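PDB 4OUE: putative alpha-L-fucosidase from Bacteroides thetaiotaomicron, which probably hydrolyses alpha-L-fucosidic linkages as a glycoside hydrolase of family 29 with a TIM-barrel domain. Local coordinates for residues D205-G210 and A248-E253; G196-Y201 and R230-Y235; W161-D166 and P190-F195; G214-P219 and A252-S257. All coordinates share one frame; numbering follows the deposited sequence.

Interaction 1: residues D205-G210 and A248-E253; sequences DVRWMG and AYIPAE. With IPT (1-methylethyl 1-thio-beta-D-galactopyranoside), chain D.
One wall of the galactoside-binding pocket is held where Arg207 and Ala252 form a single beta bridge. Arg207 N donates to Pro251 O at 2.8 Å. Glu253 N returns a bond to Arg207 O at 2.9 Å, almost straight at 177°. The Arg207 side chain adds a third bond. Its CG lies between the backbone N and the carbonyl carbon (chi1 72°), and the chain then runs extended past Ile250. Arg207 NH1 meets Ile250 O at 2.8 Å, coming from above the carbonyl plane. Leu239 O accepts from NE and Trp221 O from NH2, so each nitrogen of this buried guanidinium donates to a backbone carbonyl. Ala252 CB covers one face of the group near its rim, 3.8 Å from Arg207 NH2.

The bridge helps to complete the barrel wall. Strands 193-195 and 253-257 are the two outermost of the parallel sheet, and residues 205-210 run between them. Val206 bonds through its backbone to Ile194 and Gly196, while Arg207 holds Glu253. Val206 CG2 also packs 4.1 Å from Glu253 OE1. Glu253 OE1 accepts from Trp17 NE1, and OE2 from Trp164 NE1.

Trp208 turns its ring from residues 248-253 toward the sugar, with CG anti to the backbone N (chi1 -172°). IPT C5 lies over one ring face, 3.5 Å from Trp208 CE2. Gly210 N covers the opposite face. Met209 CB packs on Ala252 CB at 3.8 Å, while the end of the Met209 side chain leads off.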
# COMPACT_ATOMS: atom_id res chain seq x y z
N ASP A 205 8.10 -0.30 9.71
CA ASP A 205 8.33 -1.27 8.63
C ASP A 205 8.07 -0.64 7.27
O ASP A 205 8.70 -1.02 6.27
CB ASP A 205 7.41 -2.49 8.79
CG ASP A 205 7.77 -3.33 9.99
OD1 ASP A 205 8.93 -3.77 10.08
OD2 ASP A 205 6.89 -3.55 10.86
N VAL A 206 7.11 0.28 7.23
CA VAL A 206 6.77 1.00 6.00
C VAL A 206 6.60 2.48 6.34
O VAL A 206 6.31 2.83 7.50
CB VAL A 206 5.51 0.42 5.29
CG1 VAL A 206 5.69 -1.07 4.97
CG2 VAL A 206 4.25 0.64 6.15
N ARG A 207 6.78 3.34 5.34
CA ARG A 207 6.80 4.78 5.54
C ARG A 207 5.66 5.47 4.79
O ARG A 207 5.08 4.90 3.86
CB ARG A 207 8.13 5.36 5.04
CG ARG A 207 8.28 5.38 3.50
CD ARG A 207 9.64 5.92 3.04
NE ARG A 207 9.66 6.24 1.62
CZ ARG A 207 10.25 5.50 0.68
NH1 ARG A 207 10.86 4.37 1.01
NH2 ARG A 207 10.21 5.87 -0.60
N TRP A 208 5.36 6.71 5.17
CA TRP A 208 4.48 7.54 4.37
C TRP A 208 5.24 8.03 3.15
O TRP A 208 6.48 8.04 3.14
CB TRP A 208 4.00 8.74 5.19
CG TRP A 208 2.93 9.54 4.50
CD1 TRP A 208 1.89 9.05 3.74
CD2 TRP A 208 2.80 10.96 4.51
NE1 TRP A 208 1.12 10.10 3.29
CE2 TRP A 208 1.66 11.28 3.74
CE3 TRP A 208 3.53 12.00 5.09
CZ2 TRP A 208 1.24 12.59 3.54
CZ3 TRP A 208 3.12 13.30 4.89
CH2 TRP A 208 1.98 13.59 4.13
N MET A 209 4.53 8.44 2.10
CA MET A 209 5.22 8.93 0.91
C MET A 209 4.93 10.40 0.60
O MET A 209 5.12 10.85 -0.53
CB MET A 209 4.90 8.05 -0.31
CG MET A 209 3.56 7.36 -0.24
SD MET A 209 2.19 8.53 -0.17
CE MET A 209 2.32 9.22 -1.82
N GLY A 210 4.48 11.15 1.61
CA GLY A 210 4.48 12.60 1.52
C GLY A 210 3.23 13.29 1.01
O GLY A 210 3.11 14.51 1.13
N ALA A 248 18.06 3.04 5.43
CA ALA A 248 17.07 2.08 5.93
C ALA A 248 16.20 1.51 4.81
O ALA A 248 15.87 2.22 3.85
CB ALA A 248 16.18 2.76 6.98
N TYR A 249 15.82 0.24 4.93
CA TYR A 249 14.84 -0.34 3.99
C TYR A 249 13.45 -0.16 4.59
O TYR A 249 13.06 -0.91 5.49
CB TYR A 249 15.12 -1.83 3.73
CG TYR A 249 14.44 -2.37 2.49
CD1 TYR A 249 15.13 -2.45 1.29
CD2 TYR A 249 13.11 -2.79 2.52
CE1 TYR A 249 14.52 -2.93 0.14
CE2 TYR A 249 12.49 -3.28 1.38
CZ TYR A 249 13.21 -3.35 0.19
OH TYR A 249 12.62 -3.83 -0.97
N ILE A 250 12.72 0.85 4.13
CA ILE A 250 11.40 1.18 4.68
C ILE A 250 10.48 1.64 3.55
O ILE A 250 10.31 2.84 3.32
CB ILE A 250 11.51 2.28 5.79
CG1 ILE A 250 12.53 1.89 6.87
CG2 ILE A 250 10.15 2.54 6.43
CD1 ILE A 250 12.74 2.94 7.98
N PRO A 251 9.89 0.68 2.82
CA PRO A 251 9.17 1.06 1.60
C PRO A 251 7.93 1.93 1.83
O PRO A 251 7.38 1.98 2.94
CB PRO A 251 8.78 -0.29 0.98
CG PRO A 251 8.88 -1.28 2.09
CD PRO A 251 9.87 -0.77 3.07
N ALA A 252 7.51 2.61 0.78
CA ALA A 252 6.42 3.57 0.86
C ALA A 252 5.03 2.94 0.75
O ALA A 252 4.74 2.15 -0.17
CB ALA A 252 6.59 4.65 -0.20
N GLU A 253 4.15 3.30 1.68
CA GLU A 253 2.75 2.92 1.58
C GLU A 253 1.95 4.15 1.17
O GLU A 253 1.96 5.16 1.86
CB GLU A 253 2.26 2.38 2.91
CG GLU A 253 0.87 1.76 2.85
CD GLU A 253 0.38 1.34 4.21
OE1 GLU A 253 0.53 0.15 4.57
OE2 GLU A 253 -0.16 2.20 4.94
C1 IPT D . 0.10 13.47 7.65
C2 IPT D . 1.02 13.08 8.75
O2 IPT D . 1.80 14.16 9.13
C3 IPT D . 1.87 11.93 8.29
O3 IPT D . 2.69 11.52 9.33
C4 IPT D . 0.99 10.81 7.82
O4 IPT D . 0.32 10.25 8.89
C5 IPT D . -0.00 11.33 6.83
O5 IPT D . -0.73 12.39 7.38
C6 IPT D . -0.95 10.25 6.42
O6 IPT D . -1.59 10.57 5.24
S1 IPT D . -0.81 14.92 8.12
C1' IPT D . -1.52 15.68 6.69
C2' IPT D . -0.75 16.88 6.28
C3' IPT D . -1.44 14.74 5.54

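Interaction 2: residues G196-Y201 and R230-Y235; sequences GTKNSY and RDEAQY. With IPT (1-methylethyl 1-thio-beta-D-galactopyranoside), chain D.
Lys198 crosses Glu232 at an angle on its way to the sugar. Lys198 CB lies 4.0 Å from Arg230 O. Lys198 CG then comes within 3.9 Å of Glu232 OE2. The chain is fully extended, and Lys198 CE packs 3.5 Å from Glu232 OE1. Lys198 NZ ends 4.1 Å from Glu232 OE1, too far for a salt bridge, and bonds to Gly167 O. With the side chain cut back to an alanine, Gly167 O would probably lose this donor and the Glu232 carboxylate a nearby positive charge.

Both segments are loop regions of the TIM-barrel domain. Residues 196-201 follow strand 193-195; residues 231-235 lie between helices 226-230 and 236-240, with Arg230 ending the first. Glu232 CG is anti to the backbone N (chi1 175°), and the extended chain presents both carboxylate oxygens to the ligand. IPT O2 donates to Glu232 OE1 at 2.6 Å, and IPT O3 to Glu232 OE2 at 2.7 Å. A water also donates to Glu232 OE2 and accepts from Lys198 N.

Farther from the sugar, Arg230 lies side by side with Tyr201. Arg230 CD is 3.5 Å from Tyr201 CE2. The guanidinium grips Asp231 side-on, through NE and NH1.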
# COMPACT_ATOMS: atom_id res chain seq x y z
N GLY A 196 5.04 3.50 10.28
CA GLY A 196 5.63 4.45 11.20
C GLY A 196 5.88 5.84 10.65
O GLY A 196 6.38 6.01 9.53
N THR A 197 5.55 6.85 11.45
CA THR A 197 5.79 8.24 11.07
C THR A 197 6.58 8.99 12.14
O THR A 197 6.56 8.63 13.33
CB THR A 197 4.47 8.98 10.82
OG1 THR A 197 3.60 8.77 11.94
CG2 THR A 197 3.79 8.45 9.56
N LYS A 198 7.28 10.04 11.72
CA LYS A 198 8.01 10.92 12.63
C LYS A 198 8.87 10.19 13.68
O LYS A 198 9.77 9.43 13.31
CB LYS A 198 7.04 11.91 13.27
CG LYS A 198 6.38 12.78 12.20
CD LYS A 198 5.29 13.67 12.76
CE LYS A 198 4.75 14.56 11.66
NZ LYS A 198 3.62 15.42 12.12
N ASN A 199 8.60 10.41 14.96
CA ASN A 199 9.49 9.87 16.01
C ASN A 199 9.41 8.37 16.20
O ASN A 199 10.17 7.80 16.98
CB ASN A 199 9.30 10.61 17.33
CG ASN A 199 9.67 12.07 17.22
OD1 ASN A 199 10.58 12.42 16.47
ND2 ASN A 199 8.95 12.93 17.93
N SER A 200 8.51 7.72 15.47
CA SER A 200 8.43 6.28 15.46
C SER A 200 9.43 5.70 14.45
O SER A 200 9.52 4.48 14.30
CB SER A 200 7.02 5.82 15.09
OG SER A 200 6.70 6.20 13.76
N TYR A 201 10.18 6.58 13.78
CA TYR A 201 11.10 6.16 12.70
C TYR A 201 11.95 4.90 12.95
O TYR A 201 12.11 4.09 12.03
CB TYR A 201 11.97 7.32 12.19
CG TYR A 201 13.06 7.75 13.15
CD1 TYR A 201 14.32 7.18 13.10
CD2 TYR A 201 12.81 8.72 14.12
CE1 TYR A 201 15.31 7.55 13.98
CE2 TYR A 201 13.79 9.11 15.00
CZ TYR A 201 15.04 8.52 14.93
OH TYR A 201 16.03 8.90 15.81
N ARG A 230 11.52 10.91 10.31
CA ARG A 230 11.49 11.75 11.51
C ARG A 230 11.18 13.21 11.20
O ARG A 230 10.22 13.78 11.73
CB ARG A 230 12.84 11.68 12.23
CG ARG A 230 12.86 12.36 13.58
CD ARG A 230 14.28 12.50 14.09
NE ARG A 230 14.96 13.63 13.46
CZ ARG A 230 16.26 13.88 13.58
NH1 ARG A 230 16.80 14.93 12.97
NH2 ARG A 230 17.02 13.08 14.31
N ASP A 231 12.00 13.81 10.34
CA ASP A 231 11.83 15.22 9.99
C ASP A 231 10.98 15.32 8.74
O ASP A 231 11.35 15.98 7.77
CB ASP A 231 13.20 15.89 9.82
CG ASP A 231 14.05 15.83 11.09
OD1 ASP A 231 13.47 15.67 12.18
OD2 ASP A 231 15.29 15.94 10.99
N GLU A 232 9.83 14.67 8.81
CA GLU A 232 8.89 14.50 7.71
C GLU A 232 8.66 15.73 6.86
O GLU A 232 8.71 15.67 5.63
CB GLU A 232 7.56 14.01 8.30
CG GLU A 232 6.40 13.88 7.35
CD GLU A 232 5.14 13.45 8.09
OE1 GLU A 232 4.19 14.25 8.19
OE2 GLU A 232 5.12 12.30 8.58
N ALA A 233 8.42 16.86 7.51
CA ALA A 233 7.99 18.06 6.80
C ALA A 233 9.08 18.69 5.93
O ALA A 233 8.78 19.43 4.99
CB ALA A 233 7.43 19.09 7.79
N GLN A 234 10.34 18.40 6.24
CA GLN A 234 11.43 18.96 5.44
C GLN A 234 12.04 17.95 4.46
O GLN A 234 13.03 18.26 3.78
CB GLN A 234 12.50 19.59 6.34
CG GLN A 234 12.01 20.83 7.18
CD GLN A 234 11.51 22.03 6.32
OE1 GLN A 234 10.42 22.57 6.55
NE2 GLN A 234 12.32 22.44 5.33
N TYR A 235 11.45 16.76 4.36
CA TYR A 235 11.93 15.74 3.42
C TYR A 235 10.84 15.14 2.54
O TYR A 235 10.61 13.93 2.57
CB TYR A 235 12.61 14.60 4.18
CG TYR A 235 13.94 14.98 4.76
CD1 TYR A 235 15.11 14.75 4.06
CD2 TYR A 235 14.02 15.56 6.01
CE1 TYR A 235 16.34 15.11 4.59
CE2 TYR A 235 15.24 15.92 6.55
CZ TYR A 235 16.40 15.69 5.83
OH TYR A 235 17.61 16.05 6.38
C1 IPT D . 0.10 13.47 7.65
C2 IPT D . 1.02 13.08 8.75
O2 IPT D . 1.80 14.16 9.13
C3 IPT D . 1.87 11.93 8.29
O3 IPT D . 2.69 11.52 9.33
C4 IPT D . 0.99 10.81 7.82
O4 IPT D . 0.32 10.25 8.89
C5 IPT D . -0.00 11.33 6.83
O5 IPT D . -0.73 12.39 7.38
C6 IPT D . -0.95 10.25 6.42
O6 IPT D . -1.59 10.57 5.24
S1 IPT D . -0.81 14.92 8.12
C1' IPT D . -1.52 15.68 6.69
C2' IPT D . -0.75 16.88 6.28
C3' IPT D . -1.44 14.74 5.54
O HOH W 1 7.11 10.53 8.68

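Interaction 3: residues W161-D166 and P190-F195; sequences WETWWD and PDCVIF. With IPT (1-methylethyl 1-thio-beta-D-galactopyranoside), chain D.
Two neighbouring parallel strands of the barrel, 160-164 and 193-195, pair here and stack Trp164 on Phe195. The six-membered ring of Trp164 and the Phe195 ring form an offset stack, with planes only 3° apart and centroids 3.9 Å apart. Phe195 CB extends the overlap as a CH-pi contact, 3.7 Å from the centroid of the Trp164 five-membered ring. CG of Phe195 is anti to the backbone N (chi1 175°), which sends its ring alongside the indole in the same direction. Glu253 OE2 accepts from Trp164 NE1.

Four backbone bonds hold the register. Val193 N donates to Trp161 O, and Thr163 N to Val193 O at 2.8 Å. Phe195 N donates to Thr163 O at 2.9 Å. Trp165 N closes the series on Phe195 O. Beside them Thr163 OG1 lies 3.3 Å from Cys192 SG; this hydroxyl is buried and has no hydrogen-bond partner in the model. Ile194 CG2 sits over a face of Trp165, 4.2 Å from the centroid of its six-membered ring. Past the strand end, Asp166 OD1 accepts a bond from IPT O4 at 2.9 Å.

The strands belong to a beta-alpha-beta unit with helix 175-188. Cys192, Ile194 and Trp165 pack on that helix. Glu162 and Val193, on the sheet face of Trp164 and Phe195, touch helix 12-20, and strand 119-124 bonds to the other edge of strand 160-164.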
# COMPACT_ATOMS: atom_id res chain seq x y z
N TRP A 161 -2.31 -7.71 11.33
CA TRP A 161 -1.28 -7.70 10.30
C TRP A 161 -0.70 -6.32 10.01
O TRP A 161 0.31 -6.19 9.29
CB TRP A 161 -1.86 -8.25 9.01
CG TRP A 161 -2.21 -9.69 9.07
CD1 TRP A 161 -3.37 -10.25 9.50
CD2 TRP A 161 -1.37 -10.78 8.64
NE1 TRP A 161 -3.32 -11.61 9.37
CE2 TRP A 161 -2.10 -11.96 8.84
CE3 TRP A 161 -0.08 -10.85 8.11
CZ2 TRP A 161 -1.58 -13.22 8.53
CZ3 TRP A 161 0.44 -12.10 7.81
CH2 TRP A 161 -0.31 -13.27 8.02
N GLU A 162 -1.34 -5.29 10.54
CA GLU A 162 -0.80 -3.95 10.41
C GLU A 162 -1.26 -3.06 11.55
O GLU A 162 -2.41 -3.15 11.98
CB GLU A 162 -1.16 -3.32 9.05
CG GLU A 162 -0.45 -2.00 8.81
CD GLU A 162 -0.18 -1.72 7.33
OE1 GLU A 162 -0.22 -2.67 6.52
OE2 GLU A 162 0.07 -0.54 6.99
N THR A 163 -0.34 -2.25 12.05
CA THR A 163 -0.64 -1.21 13.03
C THR A 163 -0.26 0.12 12.40
O THR A 163 0.86 0.29 11.90
CB THR A 163 0.14 -1.44 14.35
OG1 THR A 163 -0.41 -2.57 15.04
CG2 THR A 163 0.03 -0.22 15.26
N TRP A 164 -1.20 1.07 12.39
CA TRP A 164 -1.01 2.32 11.67
C TRP A 164 -0.84 3.49 12.63
O TRP A 164 -1.72 3.76 13.46
CB TRP A 164 -2.22 2.58 10.78
CG TRP A 164 -1.88 3.05 9.39
CD1 TRP A 164 -1.48 2.27 8.33
CD2 TRP A 164 -1.96 4.39 8.89
NE1 TRP A 164 -1.29 3.06 7.21
CE2 TRP A 164 -1.58 4.36 7.53
CE3 TRP A 164 -2.31 5.61 9.47
CZ2 TRP A 164 -1.56 5.51 6.74
CZ3 TRP A 164 -2.28 6.75 8.69
CH2 TRP A 164 -1.90 6.69 7.33
N TRP A 165 0.29 4.19 12.51
CA TRP A 165 0.56 5.34 13.37
C TRP A 165 0.54 6.65 12.57
O TRP A 165 1.54 7.03 11.93
CB TRP A 165 1.90 5.16 14.09
CG TRP A 165 1.84 4.17 15.22
CD1 TRP A 165 0.73 3.73 15.88
CD2 TRP A 165 2.96 3.49 15.83
NE1 TRP A 165 1.08 2.82 16.86
CE2 TRP A 165 2.44 2.66 16.85
CE3 TRP A 165 4.34 3.52 15.61
CZ2 TRP A 165 3.27 1.86 17.65
CZ3 TRP A 165 5.16 2.72 16.41
CH2 TRP A 165 4.62 1.90 17.41
N ASP A 166 -0.59 7.33 12.61
CA ASP A 166 -0.75 8.63 11.97
C ASP A 166 0.18 9.62 12.67
O ASP A 166 0.26 9.65 13.90
CB ASP A 166 -2.21 9.08 12.09
CG ASP A 166 -2.60 10.12 11.04
OD1 ASP A 166 -1.78 11.01 10.72
OD2 ASP A 166 -3.75 10.05 10.55
N PRO A 190 4.07 -10.69 15.99
CA PRO A 190 5.36 -10.68 15.28
C PRO A 190 5.25 -10.49 13.76
O PRO A 190 6.22 -10.09 13.13
CB PRO A 190 5.95 -12.06 15.60
CG PRO A 190 4.78 -12.91 15.98
CD PRO A 190 3.85 -11.97 16.69
N ASP A 191 4.10 -10.77 13.17
CA ASP A 191 3.94 -10.59 11.74
C ASP A 191 3.36 -9.22 11.37
O ASP A 191 3.21 -8.90 10.19
CB ASP A 191 3.04 -11.68 11.17
CG ASP A 191 3.73 -13.02 11.12
OD1 ASP A 191 4.97 -13.03 11.07
OD2 ASP A 191 3.04 -14.06 11.12
N CYS A 192 3.05 -8.40 12.38
CA CYS A 192 2.35 -7.14 12.16
C CYS A 192 3.24 -6.06 11.56
O CYS A 192 4.26 -5.69 12.14
CB CYS A 192 1.76 -6.62 13.48
SG CYS A 192 0.82 -5.06 13.33
N VAL A 193 2.84 -5.53 10.41
CA VAL A 193 3.56 -4.44 9.78
C VAL A 193 3.26 -3.11 10.50
O VAL A 193 2.09 -2.81 10.78
CB VAL A 193 3.19 -4.34 8.29
CG1 VAL A 193 3.78 -3.10 7.68
CG2 VAL A 193 3.67 -5.57 7.56
N ILE A 194 4.29 -2.34 10.81
CA ILE A 194 4.06 -1.04 11.43
C ILE A 194 4.25 0.09 10.42
O ILE A 194 5.33 0.25 9.85
CB ILE A 194 4.99 -0.79 12.63
CG1 ILE A 194 4.69 -1.77 13.77
CG2 ILE A 194 4.83 0.64 13.13
CD1 ILE A 194 5.63 -1.60 14.96
N PHE A 195 3.19 0.86 10.19
CA PHE A 195 3.29 2.08 9.41
C PHE A 195 3.75 3.15 10.36
O PHE A 195 2.96 3.65 11.18
CB PHE A 195 1.93 2.46 8.82
CG PHE A 195 1.92 3.78 8.08
CD1 PHE A 195 2.31 3.86 6.76
CD2 PHE A 195 1.49 4.94 8.72
CE1 PHE A 195 2.28 5.07 6.08
CE2 PHE A 195 1.46 6.16 8.04
CZ PHE A 195 1.86 6.22 6.72
C1 IPT D . 0.10 13.47 7.65
C2 IPT D . 1.02 13.08 8.75
O2 IPT D . 1.80 14.16 9.13
C3 IPT D . 1.87 11.93 8.29
O3 IPT D . 2.69 11.52 9.33
C4 IPT D . 0.99 10.81 7.82
O4 IPT D . 0.32 10.25 8.89
C5 IPT D . -0.00 11.33 6.83
O5 IPT D . -0.73 12.39 7.38
C6 IPT D . -0.95 10.25 6.42
O6 IPT D . -1.59 10.57 5.24
S1 IPT D . -0.81 14.92 8.12
C1' IPT D . -1.52 15.68 6.69
C2' IPT D . -0.75 16.88 6.28
C3' IPT D . -1.44 14.74 5.54

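Interaction 4: residues G214-P219 and A252-S257; sequences GEAGDP and AETDVS. With IPT (1-methylethyl 1-thio-beta-D-galactopyranoside), chain D.
Thr254 is where residues 252-257 first touch residues 214-219 closely. Its OG1 sits beside the backbone N (chi1 -57°), which puts the methyl CG2 anti to that N. The methyl rests on the backbone of Gly214, with Thr254 CG2 3.5 Å from Gly214 CA. Thr254 CG2 also lies 3.9 Å from Glu215 N. The hydroxyl faces Ala216, with Thr254 OG1 3.7 Å from Ala216 CB, and is hydrogen-bonded to Ser290 OG. A glycine in its place would probably open a gap against Gly214 and Ala216 and leave Ser290 OG without this partner.

Asp255 comes next and points the opposite way. Its backbone O still serves this contact through a water. That water donates to Asp255 O and accepts from Gly214 N at 2.8 Å, which links two backbones too far apart to bond directly. The side chain of Asp255 turns to the sugar, with Asp255 OD2 2.6 Å from IPT O6.

This alternation is that of a barrel strand. Asp255 turns to the ligand side, while Thr254 and Val256 turn to the loop that carries residues 214-219. Strand 253-257 pairs with strand 291-295.

Val256 follows, with Val256 CB 4.0 Å from Gly214 N. It also packs on Leu292 and Leu294. Thr284 also holds the loop, through its OG1 to Gly214 O and backbone to backbone with Ala216. Gly214 has a positive phi of 85°, where a side chain would collide with the carbonyl O of the residue before, and a CB there would also press close to Val256 CG1.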
# COMPACT_ATOMS: atom_id res chain seq x y z
N GLY A 214 -2.41 9.89 -3.72
CA GLY A 214 -2.23 8.58 -4.32
C GLY A 214 -1.07 8.50 -5.29
O GLY A 214 -1.07 7.64 -6.19
N GLU A 215 -0.07 9.37 -5.12
CA GLU A 215 1.07 9.36 -6.02
C GLU A 215 2.40 9.22 -5.30
O GLU A 215 2.91 10.20 -4.76
CB GLU A 215 1.12 10.64 -6.86
CG GLU A 215 -0.16 10.95 -7.58
CD GLU A 215 -0.06 12.24 -8.35
OE1 GLU A 215 1.03 12.47 -8.93
OE2 GLU A 215 -1.05 13.00 -8.36
N ALA A 216 2.94 8.01 -5.29
CA ALA A 216 4.33 7.80 -4.87
C ALA A 216 5.25 8.45 -5.92
O ALA A 216 4.80 8.79 -7.02
CB ALA A 216 4.62 6.32 -4.74
N GLY A 217 6.53 8.60 -5.60
CA GLY A 217 7.47 9.22 -6.52
C GLY A 217 7.85 8.40 -7.74
O GLY A 217 7.76 7.17 -7.75
N ASP A 218 8.29 9.08 -8.79
CA ASP A 218 8.92 8.41 -9.93
C ASP A 218 10.34 8.95 -10.05
O ASP A 218 10.54 10.07 -10.51
CB ASP A 218 8.12 8.66 -11.21
CG ASP A 218 8.79 8.05 -12.45
OD1 ASP A 218 8.37 8.38 -13.59
OD2 ASP A 218 9.72 7.24 -12.29
N PRO A 219 11.35 8.17 -9.63
CA PRO A 219 11.33 6.80 -9.11
C PRO A 219 10.84 6.76 -7.67
O PRO A 219 10.71 7.83 -7.04
CB PRO A 219 12.81 6.42 -9.12
CG PRO A 219 13.49 7.71 -8.76
CD PRO A 219 12.69 8.78 -9.48
N ALA A 252 7.51 2.61 0.78
CA ALA A 252 6.42 3.57 0.86
C ALA A 252 5.03 2.94 0.75
O ALA A 252 4.74 2.15 -0.17
CB ALA A 252 6.59 4.65 -0.20
N GLU A 253 4.15 3.30 1.68
CA GLU A 253 2.75 2.92 1.58
C GLU A 253 1.95 4.15 1.17
O GLU A 253 1.96 5.16 1.86
CB GLU A 253 2.26 2.38 2.91
CG GLU A 253 0.87 1.76 2.85
CD GLU A 253 0.38 1.34 4.21
OE1 GLU A 253 0.53 0.15 4.57
OE2 GLU A 253 -0.16 2.20 4.94
N THR A 254 1.25 4.05 0.05
CA THR A 254 0.49 5.18 -0.50
C THR A 254 -0.98 5.15 -0.05
O THR A 254 -1.70 4.19 -0.35
CB THR A 254 0.56 5.13 -2.03
OG1 THR A 254 1.94 5.14 -2.43
CG2 THR A 254 -0.14 6.30 -2.65
N ASP A 255 -1.42 6.21 0.64
CA ASP A 255 -2.79 6.27 1.16
C ASP A 255 -3.65 7.33 0.47
O ASP A 255 -3.21 8.45 0.25
CB ASP A 255 -2.81 6.52 2.68
CG ASP A 255 -2.11 7.83 3.08
OD1 ASP A 255 -1.06 8.18 2.49
OD2 ASP A 255 -2.62 8.51 4.01
N VAL A 256 -4.89 6.96 0.15
CA VAL A 256 -5.79 7.88 -0.51
C VAL A 256 -7.25 7.47 -0.27
O VAL A 256 -7.56 6.28 -0.12
CB VAL A 256 -5.47 7.97 -2.03
CG1 VAL A 256 -5.66 6.62 -2.70
CG2 VAL A 256 -6.31 9.04 -2.70
N SER A 257 -8.15 8.45 -0.20
CA SER A 257 -9.55 8.12 -0.03
C SER A 257 -10.20 7.98 -1.40
O SER A 257 -9.75 8.59 -2.37
CB SER A 257 -10.27 9.18 0.80
OG SER A 257 -11.59 8.77 1.12
C1 IPT D . 0.10 13.47 7.65
C2 IPT D . 1.02 13.08 8.75
O2 IPT D . 1.80 14.16 9.13
C3 IPT D . 1.87 11.93 8.29
O3 IPT D . 2.69 11.52 9.33
C4 IPT D . 0.99 10.81 7.82
O4 IPT D . 0.32 10.25 8.89
C5 IPT D . -0.00 11.33 6.83
O5 IPT D . -0.73 12.39 7.38
C6 IPT D . -0.95 10.25 6.42
O6 IPT D . -1.59 10.57 5.24
S1 IPT D . -0.81 14.92 8.12
C1' IPT D . -1.52 15.68 6.69
C2' IPT D . -0.75 16.88 6.28
C3' IPT D . -1.44 14.74 5.54
O HOH W 2 -1.29 9.19 -1.24

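All four contacts lie within the TIM-barrel domain and all touch the bound galactoside. Interaction 3 closes first along the chain. Interactions 1 and 2 then cross, because their segments alternate. Interactions 1 and 4 both close on residues 248-257 and share Ala252 and Glu253. Interactions 3 and 4 lie on strands 193-195 and 253-257 at opposite edges of the parallel sheet, with centres about 18 Å apart. Interaction 1 lies between them, its centre about 12 Å from that of interaction 3 and 10 Å from that of interaction 4. Interaction 2 covers the sugar's O2 and O3. Together they gather loops and strand ends from separate parts of the chain around one pocket.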